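Local coordinates for superantigen-like protein SSL8 (Staphylococcus aureus, PDB 3R2T), which is of unknown function but, as a secreted member of the staphylococcal superantigen-like toxin family, probably acts on host factors, at residues T75-Q80 / L118-V123; V101-K106 / S137-K142; R152-L157 / E239-I244. All blocks are in the same frame, centred on the assembly; numbering follows the deposited sequence.

Interaction 1. Residues T75-Q80 / L118-V123; sequences TNVSGQ and LDVFAV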
loop_
_atom_site.group_PDB
_atom_site.type_symbol
_atom_site.label_atom_id
_atom_site.label_comp_id
_atom_site.label_asym_id
_atom_site.label_seq_id
_atom_site.Cartn_x
_atom_site.Cartn_y
_atom_site.Cartn_z
ATOM N N THR A 75 -1.978 0.946 22.729
ATOM C CA THR A 75 -2.844 0.164 23.598
ATOM C C THR A 75 -4.204 0.794 23.854
ATOM O O THR A 75 -4.336 2.011 23.863
ATOM C CB THR A 75 -2.146 -0.074 24.958
ATOM O OG1 THR A 75 -0.827 -0.605 24.732
ATOM C CG2 THR A 75 -2.937 -1.049 25.821
ATOM N N ASN A 76 -5.200 -0.074 24.075
ATOM C CA ASN A 76 -6.576 0.313 24.361
ATOM C C ASN A 76 -7.072 1.373 23.393
ATOM O O ASN A 76 -7.579 2.422 23.800
ATOM C CB ASN A 76 -6.722 0.789 25.815
ATOM C CG ASN A 76 -8.197 0.948 26.246
ATOM O OD1 ASN A 76 -9.098 0.336 25.671
ATOM N ND2 ASN A 76 -8.430 1.768 27.253
ATOM N N VAL A 77 -6.908 1.081 22.105
ATOM C CA VAL A 77 -7.325 1.965 21.026
ATOM C C VAL A 77 -8.728 1.617 20.561
ATOM O O VAL A 77 -9.155 0.456 20.622
ATOM C CB VAL A 77 -6.386 1.860 19.780
ATOM C CG1 VAL A 77 -5.012 2.366 20.104
ATOM C CG2 VAL A 77 -6.328 0.439 19.278
ATOM N N SER A 78 -9.428 2.639 20.087
ATOM C CA SER A 78 -10.786 2.505 19.582
ATOM C C SER A 78 -10.751 2.818 18.097
ATOM O O SER A 78 -10.102 3.782 17.673
ATOM C CB SER A 78 -11.734 3.503 20.267
ATOM O OG SER A 78 -11.723 3.371 21.683
ATOM N N GLY A 79 -11.449 2.027 17.299
ATOM C CA GLY A 79 -11.463 2.281 15.865
ATOM C C GLY A 79 -12.572 1.609 15.098
ATOM O O GLY A 79 -13.294 0.742 15.616
ATOM N N GLN A 80 -12.685 2.035 13.846
ATOM C CA GLN A 80 -13.668 1.528 12.904
ATOM C C GLN A 80 -13.007 1.521 11.536
ATOM O O GLN A 80 -12.323 2.483 11.168
ATOM C CB GLN A 80 -14.916 2.422 12.896
ATOM C CG GLN A 80 -15.988 2.022 11.880
ATOM C CD GLN A 80 -17.244 2.878 11.966
ATOM O OE1 GLN A 80 -17.432 3.631 12.919
ATOM N NE2 GLN A 80 -18.115 2.754 10.971
ATOM N N LEU A 118 -8.609 -2.221 21.735
ATOM C CA LEU A 118 -7.653 -2.871 20.853
ATOM C C LEU A 118 -6.202 -2.496 21.142
ATOM O O LEU A 118 -5.931 -1.430 21.664
ATOM C CB LEU A 118 -7.950 -2.507 19.413
ATOM C CG LEU A 118 -9.273 -2.897 18.787
ATOM C CD1 LEU A 118 -9.413 -2.194 17.427
ATOM C CD2 LEU A 118 -9.367 -4.406 18.660
ATOM N N ASP A 119 -5.284 -3.413 20.828
ATOM C CA ASP A 119 -3.830 -3.160 20.919
ATOM C C ASP A 119 -3.346 -3.246 19.485
ATOM O O ASP A 119 -3.919 -3.964 18.661
ATOM C CB ASP A 119 -3.072 -4.164 21.799
ATOM C CG ASP A 119 -3.300 -3.940 23.299
ATOM O OD1 ASP A 119 -3.976 -2.957 23.678
ATOM O OD2 ASP A 119 -2.781 -4.742 24.106
ATOM N N VAL A 120 -2.303 -2.500 19.172
ATOM C CA VAL A 120 -1.801 -2.483 17.828
ATOM C C VAL A 120 -0.307 -2.407 17.840
ATOM O O VAL A 120 0.268 -1.533 18.504
ATOM C CB VAL A 120 -2.332 -1.250 17.058
ATOM C CG1 VAL A 120 -1.710 -1.159 15.668
ATOM C CG2 VAL A 120 -3.873 -1.262 16.982
ATOM N N PHE A 121 0.328 -3.352 17.137
ATOM C CA PHE A 121 1.757 -3.343 16.989
ATOM C C PHE A 121 1.929 -2.836 15.576
ATOM O O PHE A 121 1.414 -3.426 14.653
ATOM C CB PHE A 121 2.366 -4.730 17.173
ATOM C CG PHE A 121 3.866 -4.727 17.077
ATOM C CD1 PHE A 121 4.639 -4.316 18.159
ATOM C CD2 PHE A 121 4.505 -5.110 15.908
ATOM C CE1 PHE A 121 6.034 -4.290 18.069
ATOM C CE2 PHE A 121 5.886 -5.083 15.812
ATOM C CZ PHE A 121 6.653 -4.665 16.889
ATOM N N ALA A 122 2.633 -1.728 15.417
ATOM C CA ALA A 122 2.806 -1.093 14.114
ATOM C C ALA A 122 4.257 -0.927 13.717
ATOM O O ALA A 122 5.110 -0.637 14.554
ATOM C CB ALA A 122 2.113 0.287 14.120
ATOM N N VAL A 123 4.512 -1.138 12.428
ATOM C CA VAL A 123 5.840 -1.005 11.820
ATOM C C VAL A 123 5.615 -0.235 10.511
ATOM O O VAL A 123 4.737 -0.573 9.724
ATOM C CB VAL A 123 6.472 -2.387 11.531
ATOM C CG1 VAL A 123 7.847 -2.235 10.890
ATOM C CG2 VAL A 123 6.572 -3.185 12.804
#

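Interaction 2. Residues V101-K106 / S137-K142; sequences VFLLGK and SGVTKK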
loop_
_atom_site.group_PDB
_atom_site.type_symbol
_atom_site.label_atom_id
_atom_site.label_comp_id
_atom_site.label_asym_id
_atom_site.label_seq_id
_atom_site.Cartn_x
_atom_site.Cartn_y
_atom_site.Cartn_z
ATOM N N VAL A 101 -3.608 1.637 9.724
ATOM C CA VAL A 101 -3.398 0.211 9.703
ATOM C C VAL A 101 -4.219 -0.467 8.648
ATOM O O VAL A 101 -5.460 -0.455 8.686
ATOM C CB VAL A 101 -3.784 -0.399 11.057
ATOM C CG1 VAL A 101 -3.550 -1.911 11.050
ATOM C CG2 VAL A 101 -2.991 0.296 12.170
ATOM N N PHE A 102 -3.510 -1.087 7.714
ATOM C CA PHE A 102 -4.143 -1.789 6.623
ATOM C C PHE A 102 -4.498 -3.195 7.079
ATOM O O PHE A 102 -3.621 -3.957 7.493
ATOM C CB PHE A 102 -3.203 -1.830 5.430
ATOM C CG PHE A 102 -3.020 -0.488 4.755
ATOM C CD1 PHE A 102 -3.583 -0.247 3.521
ATOM C CD2 PHE A 102 -2.317 0.542 5.373
ATOM C CE1 PHE A 102 -3.419 0.990 2.888
ATOM C CE2 PHE A 102 -2.158 1.774 4.752
ATOM C CZ PHE A 102 -2.709 1.996 3.506
ATOM N N LEU A 103 -5.783 -3.530 6.988
ATOM C CA LEU A 103 -6.282 -4.835 7.391
ATOM C C LEU A 103 -6.188 -5.778 6.192
ATOM O O LEU A 103 -7.184 -6.032 5.510
ATOM C CB LEU A 103 -7.729 -4.703 7.848
ATOM C CG LEU A 103 -7.943 -3.669 8.961
ATOM C CD1 LEU A 103 -9.421 -3.439 9.280
ATOM C CD2 LEU A 103 -7.157 -4.059 10.200
ATOM N N LEU A 104 -4.999 -6.324 5.965
ATOM C CA LEU A 104 -4.738 -7.175 4.790
ATOM C C LEU A 104 -4.838 -8.701 4.944
ATOM O O LEU A 104 -4.660 -9.412 3.961
ATOM C CB LEU A 104 -3.345 -6.847 4.205
ATOM C CG LEU A 104 -3.024 -5.390 3.828
ATOM C CD1 LEU A 104 -1.725 -5.340 2.989
ATOM C CD2 LEU A 104 -4.151 -4.701 3.049
ATOM N N GLY A 105 -5.113 -9.225 6.130
ATOM C CA GLY A 105 -5.182 -10.687 6.292
ATOM C C GLY A 105 -6.544 -11.165 6.755
ATOM O O GLY A 105 -7.540 -10.871 6.126
ATOM N N LYS A 106 -6.577 -11.903 7.863
ATOM C CA LYS A 106 -7.842 -12.403 8.428
ATOM C C LYS A 106 -8.656 -11.264 9.031
ATOM O O LYS A 106 -9.820 -11.445 9.385
ATOM C CB LYS A 106 -7.593 -13.418 9.554
ATOM C CG LYS A 106 -6.765 -14.624 9.172
ATOM C CD LYS A 106 -6.752 -15.647 10.313
ATOM C CE LYS A 106 -5.686 -16.717 10.094
ATOM N NZ LYS A 106 -5.643 -17.225 8.707
ATOM N N SER A 137 -1.943 -4.706 9.580
ATOM C CA SER A 137 -2.527 -5.539 10.632
ATOM C C SER A 137 -1.874 -5.350 12.014
ATOM O O SER A 137 -1.697 -4.208 12.457
ATOM C CB SER A 137 -2.499 -6.981 10.162
ATOM O OG SER A 137 -3.171 -7.086 8.918
ATOM N N GLY A 138 -1.518 -6.440 12.694
ATOM C CA GLY A 138 -0.917 -6.346 14.031
ATOM C C GLY A 138 -1.913 -5.916 15.093
ATOM O O GLY A 138 -1.532 -5.340 16.102
ATOM N N VAL A 139 -3.193 -6.207 14.869
ATOM C CA VAL A 139 -4.249 -5.817 15.790
ATOM C C VAL A 139 -4.698 -6.996 16.624
ATOM O O VAL A 139 -4.880 -8.069 16.094
ATOM C CB VAL A 139 -5.488 -5.289 15.022
ATOM C CG1 VAL A 139 -6.550 -4.812 16.012
ATOM C CG2 VAL A 139 -5.116 -4.120 14.048
ATOM N N THR A 140 -4.898 -6.767 17.924
ATOM C CA THR A 140 -5.352 -7.784 18.889
ATOM C C THR A 140 -6.224 -7.149 19.982
ATOM O O THR A 140 -6.354 -5.917 20.050
ATOM C CB THR A 140 -4.145 -8.356 19.662
ATOM O OG1 THR A 140 -3.400 -7.266 20.222
ATOM C CG2 THR A 140 -3.216 -9.146 18.767
ATOM N N LYS A 141 -6.823 -7.993 20.826
ATOM C CA LYS A 141 -7.609 -7.519 21.960
ATOM C C LYS A 141 -6.633 -7.244 23.082
ATOM O O LYS A 141 -5.624 -7.935 23.213
ATOM C CB LYS A 141 -8.614 -8.561 22.462
ATOM C CG LYS A 141 -9.801 -8.855 21.562
ATOM C CD LYS A 141 -10.797 -9.737 22.324
ATOM C CE LYS A 141 -12.128 -9.910 21.595
ATOM N NZ LYS A 141 -13.127 -10.569 22.505
ATOM N N LYS A 142 -6.936 -6.248 23.906
ATOM C CA LYS A 142 -6.066 -5.909 25.038
ATOM C C LYS A 142 -6.194 -6.939 26.161
ATOM O O LYS A 142 -7.115 -7.763 26.178
ATOM C CB LYS A 142 -6.376 -4.509 25.583
ATOM C CG LYS A 142 -7.745 -4.324 26.246
ATOM C CD LYS A 142 -7.921 -2.839 26.650
ATOM C CE LYS A 142 -9.204 -2.548 27.414
ATOM N NZ LYS A 142 -9.197 -3.078 28.794
#

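Interaction 3. Residues R152-L157 / E239-I244; sequences RTPNLL and EQIKNI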
loop_
_atom_site.group_PDB
_atom_site.type_symbol
_atom_site.label_atom_id
_atom_site.label_comp_id
_atom_site.label_asym_id
_atom_site.label_seq_id
_atom_site.Cartn_x
_atom_site.Cartn_y
_atom_site.Cartn_z
ATOM N N ARG A 152 4.201 -13.996 30.358
ATOM C CA ARG A 152 4.758 -15.282 29.945
ATOM C C ARG A 152 6.222 -15.125 29.539
ATOM O O ARG A 152 6.596 -14.147 28.875
ATOM C CB ARG A 152 3.985 -15.842 28.756
ATOM C CG ARG A 152 2.490 -15.981 28.996
ATOM C CD ARG A 152 2.166 -16.897 30.158
ATOM N NE ARG A 152 0.759 -16.775 30.517
ATOM C CZ ARG A 152 0.188 -17.377 31.558
ATOM N NH1 ARG A 152 0.911 -18.160 32.353
ATOM N NH2 ARG A 152 -1.121 -17.195 31.805
ATOM N N THR A 153 7.042 -16.094 29.937
ATOM C CA THR A 153 8.465 -16.095 29.591
ATOM C C THR A 153 8.890 -17.447 29.020
ATOM O O THR A 153 9.667 -18.184 29.620
ATOM C CB THR A 153 9.361 -15.721 30.783
ATOM O OG1 THR A 153 9.034 -16.551 31.892
ATOM C CG2 THR A 153 9.163 -14.289 31.158
ATOM N N PRO A 154 8.370 -17.779 27.850
ATOM C CA PRO A 154 8.786 -19.031 27.248
ATOM C C PRO A 154 10.247 -18.934 26.797
ATOM O O PRO A 154 10.725 -17.838 26.466
ATOM C CB PRO A 154 7.874 -19.135 26.030
ATOM C CG PRO A 154 7.606 -17.672 25.658
ATOM C CD PRO A 154 7.480 -16.991 26.974
ATOM N N ASN A 155 10.967 -20.060 26.801
ATOM C CA ASN A 155 12.363 -20.046 26.379
ATOM C C ASN A 155 12.457 -19.742 24.899
ATOM O O ASN A 155 11.625 -20.185 24.106
ATOM C CB ASN A 155 13.068 -21.383 26.638
ATOM C CG ASN A 155 14.578 -21.333 26.304
ATOM O OD1 ASN A 155 15.227 -20.303 26.479
ATOM N ND2 ASN A 155 15.129 -22.450 25.840
ATOM N N LEU A 156 13.465 -18.951 24.556
ATOM C CA LEU A 156 13.778 -18.601 23.184
ATOM C C LEU A 156 15.118 -19.327 23.008
ATOM O O LEU A 156 16.095 -18.985 23.659
ATOM C CB LEU A 156 13.961 -17.099 22.995
ATOM C CG LEU A 156 14.554 -16.638 21.653
ATOM C CD1 LEU A 156 13.748 -17.127 20.465
ATOM C CD2 LEU A 156 14.670 -15.124 21.612
ATOM N N LEU A 157 15.149 -20.375 22.196
ATOM C CA LEU A 157 16.374 -21.109 21.963
ATOM C C LEU A 157 16.917 -20.704 20.607
ATOM O O LEU A 157 16.243 -20.864 19.590
ATOM C CB LEU A 157 16.104 -22.607 21.990
ATOM C CG LEU A 157 17.310 -23.507 21.730
ATOM C CD1 LEU A 157 18.395 -23.293 22.776
ATOM C CD2 LEU A 157 16.855 -24.973 21.710
ATOM N N GLU A 239 -0.316 -17.672 26.465
ATOM C CA GLU A 239 -0.273 -18.680 27.516
ATOM C C GLU A 239 -0.038 -20.078 26.916
ATOM O O GLU A 239 0.535 -20.958 27.556
ATOM C CB GLU A 239 -1.563 -18.630 28.330
ATOM C CG GLU A 239 -1.613 -19.569 29.530
ATOM C CD GLU A 239 -2.010 -20.976 29.180
ATOM O OE1 GLU A 239 -2.908 -21.137 28.317
ATOM O OE2 GLU A 239 -1.458 -21.920 29.796
ATOM N N GLN A 240 -0.442 -20.261 25.667
ATOM C CA GLN A 240 -0.312 -21.553 25.020
ATOM C C GLN A 240 0.990 -21.779 24.274
ATOM O O GLN A 240 1.153 -22.819 23.674
ATOM C CB GLN A 240 -1.519 -21.795 24.116
ATOM C CG GLN A 240 -2.831 -22.053 24.922
ATOM C CD GLN A 240 -2.811 -23.378 25.642
ATOM O OE1 GLN A 240 -2.546 -24.401 25.037
ATOM N NE2 GLN A 240 -3.117 -23.371 26.935
ATOM N N ILE A 241 1.911 -20.814 24.296
ATOM C CA ILE A 241 3.206 -20.989 23.625
ATOM C C ILE A 241 4.098 -21.807 24.543
ATOM O O ILE A 241 4.340 -21.401 25.671
ATOM C CB ILE A 241 3.906 -19.651 23.356
ATOM C CG1 ILE A 241 3.108 -18.822 22.347
ATOM C CG2 ILE A 241 5.318 -19.878 22.864
ATOM C CD1 ILE A 241 3.683 -17.422 22.121
ATOM N N LYS A 242 4.560 -22.971 24.072
ATOM C CA LYS A 242 5.450 -23.823 24.857
ATOM C C LYS A 242 6.902 -23.329 24.798
ATOM O O LYS A 242 7.592 -23.287 25.802
ATOM C CB LYS A 242 5.418 -25.251 24.340
ATOM C CG LYS A 242 6.119 -26.250 25.292
ATOM C CD LYS A 242 5.952 -27.693 24.807
ATOM C CE LYS A 242 6.295 -28.709 25.919
ATOM N NZ LYS A 242 6.070 -30.131 25.480
ATOM N N ASN A 243 7.370 -23.014 23.607
ATOM C CA ASN A 243 8.739 -22.510 23.427
ATOM C C ASN A 243 8.891 -21.920 22.044
ATOM O O ASN A 243 7.985 -22.031 21.200
ATOM C CB ASN A 243 9.802 -23.606 23.696
ATOM C CG ASN A 243 9.660 -24.803 22.776
ATOM O OD1 ASN A 243 9.782 -24.685 21.562
ATOM N ND2 ASN A 243 9.407 -25.973 23.359
ATOM N N ILE A 244 10.020 -21.278 21.810
ATOM C CA ILE A 244 10.302 -20.678 20.517
ATOM C C ILE A 244 11.733 -21.069 20.181
ATOM O O ILE A 244 12.623 -20.952 21.027
ATOM C CB ILE A 244 10.173 -19.164 20.590
ATOM C CG1 ILE A 244 8.765 -18.778 21.114
ATOM C CG2 ILE A 244 10.469 -18.521 19.221
ATOM C CD1 ILE A 244 8.609 -17.334 21.481
HETATM O O HOH W 1 9.873 -22.301 27.513
#

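Interaction 1. Residues T75-Q80 / L118-V123
Val77 and Leu118 form a hydrogen-bonded antiparallel pair that carries a G1 beta bulge, at the point where strand 72-79 of the OB-fold domain turns a corner against strand 118-122. The evidence for the pair is reciprocal: Val77 N donates to Leu118 O over 2.7 Å, and Leu118 N returns a bond to Val77 O over 3.0 Å. Asn76 and Val77 both face Leu118, which defines the bulge, and Asn76 has the positive phi (47°) expected of its first position. The backbone N-H of Asn76 is directed not at the Leu118 carbonyl but at a carboxylate: Asn76 N reaches Asp119 OD1 at 3.2 Å, nearly along the C-O axis of that oxygen. The Asp119 side chain runs side by side with that of Thr75, and its OD1 also lies 3.1 Å from Thr75 CG2, the methyl set anti to the backbone N. The second oxygen, OD2, makes a salt bridge to Lys177.

On the apolar side, the Val77 and Leu118 side chains cross at about a right angle. Val77 CG2, lodged between its own backbone N and carbonyl carbon, comes within 3.4 Å of Leu118 CB, tighter than usual carbon contact, and meets Val120 CG2 at 3.8 Å. The chain turns a corner at Asn76, so the short axis of strand 77-79 stands at 97° to that of 118-122, consistent with the bent strands of an OB barrel.

The Asp119 carboxylate therefore serves as a side-chain acceptor for a bulge N-H that the regular ladder does not use, while its other oxygen faces a lysine. Such a pairing would be expected to favour the ionised acid.

Interaction 2. Residues V101-K106 / S137-K142
Val101 packs against the backbone of Ser137 and the side chain of Val139 in the tight part of this contact, where strand 99-102 ends beside its parallel neighbour in the OB-fold domain, the kinked strand 133-141. Its CG1 methyl, anti to the backbone N (chi1 -179°), is placed 3.3 Å from Ser137 O. The same methyl meets Val139 CG2 at 4.0 Å, and Leu103 CD2 approaches that valine methyl more loosely, at 4.4 Å. Leu118 and Tyr111 add to the apolar surroundings of Val139. One backbone bond joins the segments: Ser137 N donates to Phe102 O over 2.8 Å, from a position tilted 31° out of the carbonyl plane. Phe102 O also receives a weak bond from Leu104 N, which closes an inverse gamma turn centred on Leu103. The Phe102 ring, on the side away from segment 137-142, is covered by the second subunit, whose Phe148 it meets edge-to-face.

The looser side begins where the chain leaves the strand. Ser137 OG sits 3.6 Å from Leu104 N and 4.0 Å from Gly105 N, too far to bond either; its hydrogen-bond partner is Asp107 OD2. From there the loop runs out to Lys106, an exposed residue whose amine has a long, weak ion pair with Asp234.

Contact thus passes from a valine methyl set against a backbone carbonyl, with looser methyl contacts round it, to a polar turn. Asp107, outside both segments, bridges the serine hydroxyl and the Gly105 N-H, which do not bond each other, through its two carboxylate oxygens.

Interaction 3. Residues R152-L157 / E239-I244
Leu156 and Ile244 form a parallel beta bridge that holds together two strands of the beta-grasp domain. Its backbone bonds run from Ile244 N to Asn155 O (3.0 Å) and from Leu157 N to Ile244 O (2.8 Å, N-H...O angle 170°). Ile244 O also receives a CA-H...O contact from Leu156 CA at 3.4 Å. A water extends this polar line past the ladder, accepting from Asn155 N and donating to Lys242 O, the latter over 3.0 Å.

Apolar contacts run alongside the pairing. Leu156 CD1 rests 3.8 Å from Ile244 CG2, and the Pro154 ring spans two isoleucines, its CB at 4.1 Å from Ile241 CG2 and its CG near Ile244 CD1.

Charged groups meet differently. Arg152, bent at chi2 (-60°), lays one guanidinium face over the aliphatic part of Glu239: Glu239 CG lies 3.3 Å from Arg152 NH2, toward the rim of that face. The guanidinium and carboxylate planes are 74° apart and the carboxylate bonds elsewhere, OE1 to Gln240 NE2 and OE2 to Lys214.

Within the sheet, strand 241-248 lies between 156-160 and 207-213, with a classic bulge at Lys242 and Asn243 opposite Asn212. Helix 182-197 packs on the Leu156 and Ile244 face through Leu192 and Ile189.

Interactions 1 and 2 share one sheet of the OB-fold domain, their centres about 8 Å apart, and strands 118-122 and 133-141 join them directly: Asp119 N lies 2.8 Å from Thr140 O and Phe121 N 2.9 Å from Gly138 O, both probable hydrogen bonds. Their segments alternate along the chain. Both are largely buried, yet interaction 1 rests on a two-bond antiparallel pair and interaction 2 on a single backbone bond plus a valine methyl against a carbonyl. Interaction 3, partly buried, stands apart in the beta-grasp domain, its centre about 24 and 22 Å from the centres of interactions 1 and 2. There parallel pairing adjoins a helix-covered face, with a water and an arginine lying over the aliphatic part of a glutamate toward the outside.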